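PDB 4WIA: putative flagella-related protein H from Methanocaldococcus jannaschii DSM 2661, which probably binds and hydrolyses ATP with the help of magnesium, as an accessory component of the archaellum, the archaeal flagellum. Local coordinates for residues L43-A48 with I71-S76; G50-R55 with N82-S87; Y96-D101 with D106-K111; I124-I129 with A147-I152; L168-S171 with I176-S179. All coordinates share one frame; numbering follows the deposited sequence.

All five contacts belong to one KaiC-like P-loop ATPase domain, in which helices pack against a mixed sheet. Interactions 1 and 2 share helix 40-53, which follows the P-loop; their segments alternate along the chain, and their centres are about 12 Å apart. Interaction 3 follows, joining two short helices after edge strand 90-94. Interaction 4 packs helix 142-153 on the inner strand 123-127, and interaction 5 lies within helix 170-179 and its lead-in. Ile-125 of 124-129 touches Ala-48 of interaction 1, while Lys-150 of interaction 4 reaches Ser-179 of interaction 5. Interactions 1 and 4 thus flank the probable nucleotide site at Ser-41, whereas interaction 2, about 32 Å from interaction 5, lies at a subunit interface.

Interaction 1 of 5, residues L43-A48 with I71-S76; sequences LCQRLA and IKQMNS
Gln-45 and Met-74 mark the closest approach of the two helical backbones, with their CA atoms 7.3 Å apart. The gap is bridged by side chains from both helices. Gln-73 sends its amide nitrogen NE2 to OE1 of Gln-45 in a 2.8 Å hydrogen bond that is nearly straight, with an angle of 171° at the hydrogen. The donor lies in the carbonyl plane of Gln-45 and uses a lone pair of OE1, and the acceptor in turn lies almost in the amide plane of Gln-73. The two amides are nonetheless turned 67° against each other, and the side chains cross at about a right angle. With CG swung opposite the backbone N (chi1 158°), Gln-73 bends at the next bond and brings its amide round to the Gln-45 carbonyl; Gln-45 runs out extended beyond CG to meet it. Helix 40-53 is the helix that follows the Walker A loop of P-loop NTPases, and Gln-45 sits one turn after Ser-41, which probably binds magnesium and ATP, with about 4 Å between the two side chains. Met-74, present as selenomethionine, curls over the aliphatic root of Gln-45: its SE atom is 3.6 Å from Gln-45 CG and equally close to Gln-45 CB, while its methyl CE comes within 3.9 Å of Gln-45 O. Bends at chi2 and chi3 of Met-74 bring SE across to Gln-45. Gln-45 also packs on Tyr-60 of strand 58-62 and on Leu-77, and Met-74 on Ile-81.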
# COMPACT_ATOMS: atom_id res chain seq x y z
N LEU A 43 11.53 12.28 13.82
CA LEU A 43 11.80 12.21 12.40
C LEU A 43 12.17 10.83 11.98
O LEU A 43 11.71 10.36 10.94
CB LEU A 43 12.93 13.14 12.07
CG LEU A 43 13.07 13.63 10.66
CD1 LEU A 43 11.79 14.32 10.18
CD2 LEU A 43 14.25 14.59 10.57
N CYS A 44 12.99 10.12 12.81
CA CYS A 44 13.35 8.73 12.50
C CYS A 44 12.14 7.87 12.52
O CYS A 44 12.00 6.96 11.74
CB CYS A 44 14.36 8.16 13.55
SG CYS A 44 16.01 8.88 13.42
N GLN A 45 11.25 8.17 13.45
CA GLN A 45 10.00 7.41 13.63
C GLN A 45 9.04 7.57 12.46
O GLN A 45 8.50 6.58 11.99
CB GLN A 45 9.36 7.82 14.94
CG GLN A 45 10.10 7.23 16.11
CD GLN A 45 9.96 7.99 17.41
OE1 GLN A 45 9.05 8.81 17.61
NE2 GLN A 45 10.87 7.67 18.35
N ARG A 46 8.90 8.81 11.97
CA ARG A 46 8.11 9.08 10.76
C ARG A 46 8.70 8.34 9.56
O ARG A 46 7.96 7.73 8.74
CB ARG A 46 8.06 10.58 10.46
CG ARG A 46 7.68 10.95 9.02
CD ARG A 46 6.23 10.57 8.71
NE ARG A 46 5.84 10.90 7.33
CZ ARG A 46 6.10 10.16 6.26
NH1 ARG A 46 6.80 9.04 6.35
NH2 ARG A 46 5.64 10.53 5.08
N LEU A 47 10.02 8.42 9.42
CA LEU A 47 10.65 7.71 8.29
C LEU A 47 10.43 6.22 8.39
O LEU A 47 10.05 5.56 7.42
CB LEU A 47 12.13 8.06 8.23
CG LEU A 47 12.34 9.51 7.78
CD1 LEU A 47 13.79 9.92 7.95
CD2 LEU A 47 11.90 9.72 6.33
N ALA A 48 10.65 5.66 9.59
CA ALA A 48 10.44 4.24 9.80
C ALA A 48 9.03 3.81 9.50
O ALA A 48 8.80 2.83 8.80
CB ALA A 48 10.81 3.86 11.23
N ILE A 71 6.68 1.30 21.68
CA ILE A 71 5.35 1.06 21.22
C ILE A 71 4.40 2.20 21.63
O ILE A 71 3.59 2.66 20.82
CB ILE A 71 4.84 -0.28 21.72
CG1 ILE A 71 5.57 -1.40 20.99
CG2 ILE A 71 3.33 -0.42 21.52
CD1 ILE A 71 5.52 -2.69 21.77
N LYS A 72 4.52 2.67 22.88
CA LYS A 72 3.69 3.76 23.32
C LYS A 72 3.99 5.02 22.53
O LYS A 72 3.06 5.75 22.19
CB LYS A 72 3.87 4.09 24.80
CG LYS A 72 3.79 2.88 25.68
CD LYS A 72 3.23 3.21 27.02
CE LYS A 72 4.24 3.43 28.11
NZ LYS A 72 3.57 3.08 29.40
N GLN A 73 5.27 5.31 22.32
CA GLN A 73 5.67 6.51 21.65
C GLN A 73 5.16 6.50 20.19
O GLN A 73 4.55 7.46 19.74
CB GLN A 73 7.17 6.66 21.65
CG GLN A 73 7.69 7.56 20.56
CD GLN A 73 7.42 9.02 20.81
OE1 GLN A 73 6.83 9.37 21.81
NE2 GLN A 73 7.89 9.89 19.92
N MSE A 74 5.31 5.35 19.52
CA MSE A 74 4.74 5.17 18.19
C MSE A 74 3.22 5.28 18.23
O MSE A 74 2.61 5.96 17.42
CB MSE A 74 5.15 3.85 17.55
CG MSE A 74 6.63 3.85 17.39
SE MSE A 74 7.28 5.06 15.99
CE MSE A 74 7.04 3.89 14.44
N ASN A 75 2.58 4.67 19.19
CA ASN A 75 1.14 4.77 19.26
C ASN A 75 0.67 6.22 19.49
O ASN A 75 -0.37 6.65 18.97
CB ASN A 75 0.61 3.88 20.39
CG ASN A 75 -0.87 3.97 20.50
OD1 ASN A 75 -1.39 4.57 21.43
ND2 ASN A 75 -1.56 3.35 19.58
N SER A 76 1.46 6.97 20.26
CA SER A 76 1.10 8.34 20.64
C SER A 76 1.11 9.24 19.39
O SER A 76 0.35 10.16 19.33
CB SER A 76 2.07 8.92 21.66
OG SER A 76 3.35 9.17 21.06

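Interaction 2 of 5, residues G50-R55 with N82-S87; sequences GFLQNR and NKKLLS. With SO4 (sulfate ion), chain G; SO4 (sulfate ion), chain J.
Lys-84 and Leu-52 run past each other in opposite directions, the lysine chain lying alongside the leucine with Lys-84 CD 4.1 Å from Leu-52 CD2. Bent at its second torsion (chi2 -73°) and extended after it, Lys-84 carries NZ beyond the leucine to the end of helix 40-53, where NZ donates to Leu-52 O at 2.9 Å. It arrives well above the carbonyl plane, not on a lone pair. The backbone N of Arg-55 reaches the same oxygen from the other face, a bond of the Schellman motif that ends this helix, with Arg-55 at positive phi as its C-prime residue. A sulfate ion, probably from the crystallisation liquor, joins the two cationic ends: its O3 takes a 2.7 Å bond from Lys-84 NZ, and its O2 a 2.6 Å bond from Arg-55 NH2, at the edge of the guanidinium. Both ends lie at a subunit interface: Ser-12 OG of the second subunit also bonds Lys-84 NZ, and Gln-53 OE1 of that subunit accepts from Arg-55 NH1. At the start of helix 82-87, a second sulfate offers O4 to Lys-83 N at 2.9 Å.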
# COMPACT_ATOMS: atom_id res chain seq x y z
N GLY A 50 6.83 5.32 7.49
CA GLY A 50 6.70 5.41 6.01
C GLY A 50 7.27 4.19 5.28
O GLY A 50 6.58 3.56 4.52
N PHE A 51 8.54 3.86 5.54
CA PHE A 51 9.15 2.68 4.95
C PHE A 51 8.30 1.43 5.22
O PHE A 51 8.00 0.65 4.31
CB PHE A 51 10.56 2.46 5.53
CG PHE A 51 11.60 3.45 5.08
CD1 PHE A 51 11.82 3.66 3.75
CD2 PHE A 51 12.38 4.13 5.98
CE1 PHE A 51 12.78 4.54 3.33
CE2 PHE A 51 13.36 5.02 5.59
CZ PHE A 51 13.52 5.27 4.25
N LEU A 52 7.92 1.22 6.48
CA LEU A 52 7.17 0.02 6.80
C LEU A 52 5.83 -0.06 6.06
O LEU A 52 5.42 -1.13 5.60
CB LEU A 52 6.92 -0.07 8.29
CG LEU A 52 8.13 -0.38 9.13
CD1 LEU A 52 7.83 -0.03 10.58
CD2 LEU A 52 8.47 -1.86 9.01
N GLN A 53 5.12 1.06 5.95
CA GLN A 53 3.83 1.06 5.27
C GLN A 53 4.03 0.83 3.79
O GLN A 53 3.12 0.35 3.12
CB GLN A 53 3.12 2.40 5.48
CG GLN A 53 2.63 2.61 6.90
CD GLN A 53 1.60 1.58 7.23
OE1 GLN A 53 0.65 1.38 6.51
NE2 GLN A 53 1.78 0.93 8.30
N ASN A 54 5.18 1.19 3.25
CA ASN A 54 5.45 0.94 1.84
C ASN A 54 6.19 -0.37 1.55
O ASN A 54 6.77 -0.51 0.50
CB ASN A 54 6.16 2.15 1.25
CG ASN A 54 5.21 3.31 1.09
OD1 ASN A 54 4.56 3.40 0.10
ND2 ASN A 54 5.14 4.19 2.07
N ARG A 55 6.15 -1.29 2.51
CA ARG A 55 6.60 -2.70 2.33
C ARG A 55 8.12 -2.86 2.35
O ARG A 55 8.63 -3.84 1.84
CB ARG A 55 6.02 -3.33 1.06
CG ARG A 55 4.51 -3.19 0.91
CD ARG A 55 3.79 -3.92 2.02
NE ARG A 55 2.39 -3.62 2.00
CZ ARG A 55 1.44 -4.20 2.75
NH1 ARG A 55 0.20 -3.77 2.64
NH2 ARG A 55 1.69 -5.22 3.54
N ASN A 82 2.60 -2.42 15.88
CA ASN A 82 2.44 -3.69 16.55
C ASN A 82 2.55 -4.87 15.63
O ASN A 82 3.25 -5.83 15.91
CB ASN A 82 1.06 -3.73 17.22
CG ASN A 82 0.89 -2.62 18.21
OD1 ASN A 82 0.06 -1.70 18.04
ND2 ASN A 82 1.71 -2.65 19.23
N LYS A 83 1.76 -4.84 14.57
CA LYS A 83 1.79 -5.94 13.62
C LYS A 83 3.12 -6.09 12.93
O LYS A 83 3.52 -7.21 12.60
CB LYS A 83 0.68 -5.85 12.59
CG LYS A 83 -0.61 -6.38 13.17
CD LYS A 83 -1.59 -6.77 12.10
CE LYS A 83 -2.65 -7.69 12.66
NZ LYS A 83 -3.64 -8.04 11.62
N LYS A 84 3.80 -4.99 12.70
CA LYS A 84 5.07 -5.02 12.02
C LYS A 84 6.13 -5.65 12.96
O LYS A 84 6.99 -6.39 12.49
CB LYS A 84 5.49 -3.63 11.61
CG LYS A 84 4.58 -2.94 10.58
CD LYS A 84 4.76 -3.56 9.21
CE LYS A 84 3.89 -2.89 8.17
NZ LYS A 84 4.16 -3.42 6.79
N LEU A 85 6.02 -5.40 14.27
CA LEU A 85 6.85 -6.09 15.24
C LEU A 85 6.60 -7.58 15.23
O LEU A 85 7.57 -8.38 15.32
CB LEU A 85 6.65 -5.56 16.65
CG LEU A 85 7.33 -4.23 16.99
CD1 LEU A 85 6.76 -3.70 18.31
CD2 LEU A 85 8.86 -4.32 17.05
N LEU A 86 5.34 -7.97 15.17
CA LEU A 86 5.00 -9.39 15.32
C LEU A 86 5.47 -10.20 14.16
O LEU A 86 5.77 -11.36 14.32
CB LEU A 86 3.50 -9.59 15.52
CG LEU A 86 2.96 -9.10 16.87
CD1 LEU A 86 1.44 -9.06 16.91
CD2 LEU A 86 3.46 -9.95 18.01
N SER A 87 5.58 -9.59 13.00
CA SER A 87 5.96 -10.33 11.79
C SER A 87 7.47 -10.32 11.61
O SER A 87 8.01 -11.04 10.76
CB SER A 87 5.29 -9.71 10.56
OG SER A 87 5.79 -8.42 10.34
S SO4 G . -1.29 -2.24 14.64
O1 SO4 G . -0.46 -1.22 15.22
O2 SO4 G . -2.11 -1.64 13.63
O3 SO4 G . -2.11 -2.84 15.68
O4 SO4 G . -0.61 -3.25 13.89
S SO4 J . 3.77 -6.96 5.81
O1 SO4 J . 2.59 -7.87 5.61
O2 SO4 J . 3.94 -6.09 4.59
O3 SO4 J . 3.82 -6.08 6.96
O4 SO4 J . 4.94 -7.92 5.87

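Interaction 3 of 5, residues Y96-D101 with D106-K111; sequences YPLIAD and DGFLKK
Leu-98 lays its methyl CD1 over one face of the Phe-108 ring, 4.2 Å from the ring centroid and only 15° off the ring normal, a CH-pi contact. The pair joins two short helices, 96-100 and 108-114, in the helical connection that leads from edge strand 90-94 to the inner strand 123-127 of this P-loop NTPase domain. The leucine and the phenylalanine come from opposite directions and meet near the far end of the ring, where Leu-98 CG is 3.8 Å from Phe-108 CZ. In Phe-108, CG stands anti to the carbonyl carbon (chi1 -70°), which sends the ring from the first turn of its helix across to helix 96-100. Pro-97 meets the same ring quite differently, at its edge and near its plane, with Pro-97 CB 4.4 Å from Phe-108 CZ. Leu-132 of helix 129-134 adds to the apolar cluster, touching both Leu-98 and Phe-108; Val-95 also touches the phenylalanine. Gln-64, a probable ATP-binding residue, has its side chain about 7 Å from that of Leu-98. Just ahead of Phe-108, Gly-107 takes the N-cap position and is the centre of an inverse gamma turn. With this turn, the preceding residue comes back against the ring: Asp-106 CB sits 3.5 Å above the plane of the Phe-108 ring, toward its rim, on the face opposite Leu-98 CD1.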
# COMPACT_ATOMS: atom_id res chain seq x y z
N TYR A 96 19.96 -1.69 26.21
CA TYR A 96 19.62 -1.61 27.67
C TYR A 96 20.64 -0.91 28.54
O TYR A 96 20.27 -0.14 29.43
CB TYR A 96 19.35 -3.00 28.26
CG TYR A 96 18.19 -3.68 27.58
CD1 TYR A 96 16.89 -3.18 27.73
CD2 TYR A 96 18.39 -4.79 26.72
CE1 TYR A 96 15.82 -3.76 27.07
CE2 TYR A 96 17.32 -5.38 26.06
CZ TYR A 96 16.03 -4.86 26.24
OH TYR A 96 14.96 -5.44 25.62
N PRO A 97 21.93 -1.18 28.31
CA PRO A 97 22.88 -0.55 29.23
C PRO A 97 22.91 0.98 29.14
O PRO A 97 23.24 1.66 30.14
CB PRO A 97 24.24 -1.16 28.82
CG PRO A 97 23.93 -2.36 27.98
CD PRO A 97 22.56 -2.19 27.42
N LEU A 98 22.60 1.53 27.96
CA LEU A 98 22.55 2.98 27.84
C LEU A 98 21.22 3.51 28.32
O LEU A 98 21.17 4.63 28.81
CB LEU A 98 22.84 3.48 26.43
CG LEU A 98 24.34 3.37 26.11
CD1 LEU A 98 24.63 3.73 24.67
CD2 LEU A 98 25.21 4.25 27.01
N ILE A 99 20.14 2.74 28.12
CA ILE A 99 18.79 3.09 28.57
C ILE A 99 18.76 3.10 30.10
O ILE A 99 18.30 4.03 30.70
CB ILE A 99 17.76 2.05 28.06
CG1 ILE A 99 17.54 2.20 26.53
CG2 ILE A 99 16.46 2.18 28.80
CD1 ILE A 99 17.01 0.95 25.84
N ALA A 100 19.32 2.06 30.70
CA ALA A 100 19.44 1.92 32.16
C ALA A 100 20.47 2.86 32.79
O ALA A 100 20.29 3.31 33.93
CB ALA A 100 19.75 0.47 32.52
N ASP A 101 21.56 3.14 32.09
CA ASP A 101 22.53 4.13 32.56
C ASP A 101 23.15 4.92 31.41
O ASP A 101 23.99 4.41 30.68
CB ASP A 101 23.64 3.48 33.41
CG ASP A 101 24.69 4.47 33.84
OD1 ASP A 101 24.43 5.68 33.86
OD2 ASP A 101 25.80 4.02 34.17
N ASP A 106 31.19 0.47 27.15
CA ASP A 106 31.16 -0.89 26.60
C ASP A 106 31.54 -0.91 25.10
O ASP A 106 31.67 0.15 24.47
CB ASP A 106 29.76 -1.44 26.80
CG ASP A 106 29.64 -2.90 26.50
OD1 ASP A 106 29.79 -3.30 25.32
OD2 ASP A 106 29.39 -3.67 27.44
N GLY A 107 31.75 -2.10 24.52
CA GLY A 107 32.08 -2.27 23.09
C GLY A 107 30.86 -2.17 22.24
O GLY A 107 30.44 -3.14 21.57
N PHE A 108 30.27 -0.98 22.27
CA PHE A 108 29.03 -0.75 21.54
C PHE A 108 29.25 -0.84 20.06
O PHE A 108 28.49 -1.48 19.35
CB PHE A 108 28.47 0.61 21.92
CG PHE A 108 27.95 0.65 23.33
CD1 PHE A 108 26.94 -0.22 23.72
CD2 PHE A 108 28.51 1.51 24.28
CE1 PHE A 108 26.45 -0.21 25.01
CE2 PHE A 108 28.02 1.52 25.58
CZ PHE A 108 26.96 0.67 25.94
N LEU A 109 30.33 -0.23 19.60
CA LEU A 109 30.60 -0.17 18.17
C LEU A 109 30.91 -1.51 17.53
O LEU A 109 30.56 -1.77 16.38
CB LEU A 109 31.73 0.85 17.92
CG LEU A 109 31.36 2.29 18.36
CD1 LEU A 109 32.40 3.28 17.85
CD2 LEU A 109 29.97 2.76 17.96
N LYS A 110 31.60 -2.36 18.27
CA LYS A 110 31.83 -3.73 17.84
C LYS A 110 30.51 -4.49 17.67
O LYS A 110 30.30 -5.12 16.65
CB LYS A 110 32.73 -4.40 18.87
CG LYS A 110 33.00 -5.87 18.60
CD LYS A 110 33.89 -6.48 19.66
CE LYS A 110 33.87 -7.98 19.54
NZ LYS A 110 34.97 -8.59 20.33
N LYS A 111 29.61 -4.38 18.66
CA LYS A 111 28.25 -4.97 18.56
C LYS A 111 27.47 -4.47 17.34
O LYS A 111 26.83 -5.23 16.61
CB LYS A 111 27.43 -4.65 19.81
CG LYS A 111 27.74 -5.52 21.02
CD LYS A 111 26.62 -6.54 21.35
CE LYS A 111 26.73 -7.19 22.72
NZ LYS A 111 27.52 -8.46 22.82

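Interaction 4 of 5, residues I124-I129 with A147-I152; sequences IIFDSI and AFFKRI
Phe-149 reaches from helix 142-153 toward the sheet and fits against Phe-126 and Ile-129. Its ring and that of Phe-126 are nearly parallel, with 22° between their planes, but the two are offset so much that little of one lies over the other, the centroids lying 5.3 Å from each other. The touch is made by the CD2-CE2 side of Phe-126 against the outer CE1 and CZ atoms of Phe-149: Phe-126 CE2 is 3.7 Å from Phe-149 CZ, and Phe-126 CD2 is 3.8 Å from that same carbon. Ile-129 approaches Phe-149 at the edge, near the ring plane, with Ile-129 CD1 4.1 Å from Phe-149 CZ. The CG1 branch of Ile-129 is anti to the backbone N (chi1 -158°), and this directs CD1 to the rim of the ring. The Phe-149 ring is thus met by Phe-126 of the strand and by Ile-129, which begins helix 129-134, while Ile-159 and Cys-161 of the adjacent strand 158-163 also touch it. Tyr-119 packs on Phe-126 and meets the Phe-148 ring edge to face. All three main residues are buried and join by apolar contact alone. Between Phe-126 and Ile-129 the chain passes through Asp-127, followed by a cis peptide to Ser-128. Asp-127 OD2 is hydrogen-bonded to Ser-41 OG of the P-loop, so the hydrophobic strand ending in this aspartate is consistent with a Walker B motif, backed here by a helix on the sheet of a P-loop ATPase.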
# COMPACT_ATOMS: atom_id res chain seq x y z
N ILE A 124 18.27 0.64 8.30
CA ILE A 124 18.75 0.49 9.66
C ILE A 124 18.93 1.83 10.32
O ILE A 124 19.65 2.68 9.83
CB ILE A 124 20.10 -0.27 9.68
CG1 ILE A 124 19.94 -1.64 8.97
CG2 ILE A 124 20.56 -0.49 11.10
CD1 ILE A 124 20.33 -1.62 7.52
N ILE A 125 18.30 2.00 11.48
CA ILE A 125 18.31 3.29 12.16
C ILE A 125 19.09 3.18 13.48
O ILE A 125 18.74 2.32 14.27
CB ILE A 125 16.86 3.69 12.43
CG1 ILE A 125 16.13 3.91 11.10
CG2 ILE A 125 16.78 4.95 13.26
CD1 ILE A 125 14.64 4.18 11.15
N PHE A 126 20.04 4.11 13.75
CA PHE A 126 20.66 4.21 15.04
C PHE A 126 20.31 5.53 15.70
O PHE A 126 20.78 6.57 15.28
CB PHE A 126 22.19 4.10 14.93
CG PHE A 126 22.64 2.82 14.29
CD1 PHE A 126 22.72 1.68 15.02
CD2 PHE A 126 22.85 2.74 12.94
CE1 PHE A 126 23.08 0.47 14.47
CE2 PHE A 126 23.18 1.52 12.37
CZ PHE A 126 23.27 0.38 13.14
N ASP A 127 19.49 5.46 16.74
CA ASP A 127 19.09 6.65 17.45
C ASP A 127 19.42 6.41 18.92
O ASP A 127 18.55 5.94 19.65
CB ASP A 127 17.57 6.82 17.24
CG ASP A 127 17.00 8.02 17.98
OD1 ASP A 127 17.80 8.95 18.24
OD2 ASP A 127 15.78 8.03 18.29
N SER A 128 20.63 6.70 19.41
CA SER A 128 21.60 7.65 18.91
C SER A 128 22.93 6.96 18.59
O SER A 128 23.47 6.20 19.41
CB SER A 128 21.82 8.65 20.05
OG SER A 128 23.04 9.38 19.97
N ILE A 129 23.49 7.27 17.43
CA ILE A 129 24.82 6.80 17.12
C ILE A 129 25.83 7.61 17.94
O ILE A 129 26.84 7.06 18.37
CB ILE A 129 25.13 6.85 15.62
CG1 ILE A 129 26.25 5.89 15.27
CG2 ILE A 129 25.56 8.23 15.21
CD1 ILE A 129 25.99 4.43 15.56
N ALA A 147 33.39 3.62 7.53
CA ALA A 147 33.77 2.70 6.45
C ALA A 147 32.86 1.49 6.43
O ALA A 147 32.49 1.01 5.37
CB ALA A 147 35.24 2.28 6.61
N PHE A 148 32.50 1.01 7.61
CA PHE A 148 31.60 -0.11 7.71
C PHE A 148 30.20 0.24 7.18
O PHE A 148 29.60 -0.52 6.42
CB PHE A 148 31.51 -0.56 9.17
CG PHE A 148 30.35 -1.49 9.41
CD1 PHE A 148 30.44 -2.82 9.04
CD2 PHE A 148 29.14 -1.00 9.87
CE1 PHE A 148 29.39 -3.67 9.20
CE2 PHE A 148 28.06 -1.85 10.05
CZ PHE A 148 28.19 -3.20 9.71
N PHE A 149 29.67 1.36 7.64
CA PHE A 149 28.35 1.86 7.11
C PHE A 149 28.37 2.03 5.58
O PHE A 149 27.40 1.65 4.91
CB PHE A 149 27.94 3.19 7.75
CG PHE A 149 27.43 3.06 9.16
CD1 PHE A 149 27.07 1.86 9.71
CD2 PHE A 149 27.35 4.20 9.95
CE1 PHE A 149 26.64 1.78 11.00
CE2 PHE A 149 26.89 4.13 11.24
CZ PHE A 149 26.51 2.92 11.76
N LYS A 150 29.45 2.58 5.05
CA LYS A 150 29.61 2.69 3.59
C LYS A 150 29.56 1.35 2.83
O LYS A 150 29.05 1.26 1.73
CB LYS A 150 30.92 3.44 3.24
CG LYS A 150 30.82 4.93 3.49
CD LYS A 150 29.56 5.57 2.91
CE LYS A 150 29.58 7.04 3.32
NZ LYS A 150 29.01 8.03 2.40
N ARG A 151 30.08 0.33 3.47
CA ARG A 151 30.09 -1.03 2.99
C ARG A 151 28.65 -1.56 2.97
O ARG A 151 28.20 -2.12 1.98
CB ARG A 151 30.99 -1.84 3.96
CG ARG A 151 32.08 -2.68 3.36
CD ARG A 151 33.42 -2.52 4.12
NE ARG A 151 33.37 -2.99 5.53
CZ ARG A 151 34.13 -2.54 6.54
NH1 ARG A 151 33.95 -3.04 7.77
NH2 ARG A 151 35.07 -1.60 6.35
N ILE A 152 27.88 -1.28 4.01
CA ILE A 152 26.48 -1.70 4.02
C ILE A 152 25.59 -0.88 3.03
O ILE A 152 24.76 -1.46 2.31
CB ILE A 152 25.90 -1.60 5.42
CG1 ILE A 152 26.68 -2.45 6.40
CG2 ILE A 152 24.43 -1.96 5.43
CD1 ILE A 152 26.52 -3.94 6.24

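Interaction 5 of 5, residues L168-S171 with I176-S179; sequences LPES and IRTS
Arg-177 grips the carboxylate of Glu-170 end-on with both terminal nitrogens in a salt bridge. The shortest bond runs from Arg-177 NH2 to Glu-170 OE2 at 2.7 Å, but the donor comes from above the carboxylate plane. Glu-170 OE1 accepts twice: from Arg-177 NH2 at 3.0 Å and from Arg-177 NH1 at 3.1 Å, the latter on its syn lone pair. None of the three is straight, and the carboxylate and guanidinium planes are 53° apart, so this is a twisted grip and not a flat, coplanar pair. Glu-170 leaves its backbone heading away from 176-179; a first torsion that sets CG across from the backbone N (chi1 -167°) and a bend at the next one bring the acid back. Arg-177, extended from CG to NE, reaches back along the helix, and with the returning Glu-170 side chain covers the two turns between the residues. Its NH1 has a second anionic partner in Glu-33 OE2, so one arginine joins two acids; their opposite charges probably favour the ionised forms. The apolar part is smaller: Leu-168, just before the N-cap residue of the helix, and Ile-176 cross at about a right angle, with Leu-168 CD1 4.2 Å from Ile-176 CD1. Leu-168 rests on helix 129-134 through Ser-130, Ile-133 and Ala-134, Ile-176 packs on Val-142 of helix 142-153, and Glu-33 ties the arginine to strand 29-33.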
# COMPACT_ATOMS: atom_id res chain seq x y z
N LEU A 168 29.89 14.71 21.35
CA LEU A 168 31.11 14.41 20.63
C LEU A 168 31.87 15.67 20.27
O LEU A 168 31.26 16.71 20.03
CB LEU A 168 30.79 13.68 19.33
CG LEU A 168 30.04 12.36 19.46
CD1 LEU A 168 29.73 11.86 18.06
CD2 LEU A 168 30.83 11.33 20.23
N PRO A 169 33.23 15.59 20.26
CA PRO A 169 34.03 16.71 19.72
C PRO A 169 33.82 16.96 18.20
O PRO A 169 33.44 16.06 17.43
CB PRO A 169 35.50 16.33 20.03
CG PRO A 169 35.47 14.96 20.61
CD PRO A 169 34.05 14.51 20.82
N GLU A 170 34.08 18.20 17.82
CA GLU A 170 33.93 18.71 16.47
C GLU A 170 34.76 17.92 15.48
O GLU A 170 34.37 17.71 14.34
CB GLU A 170 34.33 20.19 16.45
CG GLU A 170 33.97 21.01 15.21
CD GLU A 170 32.60 20.78 14.58
OE1 GLU A 170 31.64 20.19 15.14
OE2 GLU A 170 32.49 21.24 13.44
N SER A 171 35.93 17.49 15.93
CA SER A 171 36.81 16.68 15.09
C SER A 171 36.04 15.45 14.59
O SER A 171 36.02 15.16 13.40
CB SER A 171 38.11 16.32 15.85
OG SER A 171 37.84 15.48 16.96
N ILE A 176 31.82 12.48 10.45
CA ILE A 176 30.50 11.89 10.23
C ILE A 176 29.83 12.67 9.12
O ILE A 176 29.21 12.09 8.22
CB ILE A 176 29.67 11.90 11.53
CG1 ILE A 176 30.33 10.96 12.56
CG2 ILE A 176 28.23 11.47 11.27
CD1 ILE A 176 29.76 11.09 13.96
N ARG A 177 29.92 13.99 9.20
CA ARG A 177 29.21 14.86 8.24
C ARG A 177 29.74 14.61 6.85
O ARG A 177 28.98 14.57 5.89
CB ARG A 177 29.40 16.35 8.58
CG ARG A 177 28.68 16.84 9.83
CD ARG A 177 29.24 18.20 10.17
NE ARG A 177 28.78 18.81 11.42
CZ ARG A 177 29.55 19.32 12.40
NH1 ARG A 177 29.00 19.87 13.49
NH2 ARG A 177 30.87 19.31 12.34
N THR A 178 31.07 14.47 6.73
CA THR A 178 31.67 14.14 5.44
C THR A 178 31.15 12.80 4.89
O THR A 178 30.87 12.66 3.71
CB THR A 178 33.21 14.16 5.53
OG1 THR A 178 33.63 15.51 5.75
CG2 THR A 178 33.86 13.66 4.23
N SER A 179 31.00 11.85 5.77
CA SER A 179 30.57 10.56 5.35
C SER A 179 29.09 10.58 4.97
O SER A 179 28.62 9.83 4.14
CB SER A 179 30.88 9.61 6.50
OG SER A 179 31.09 8.30 6.02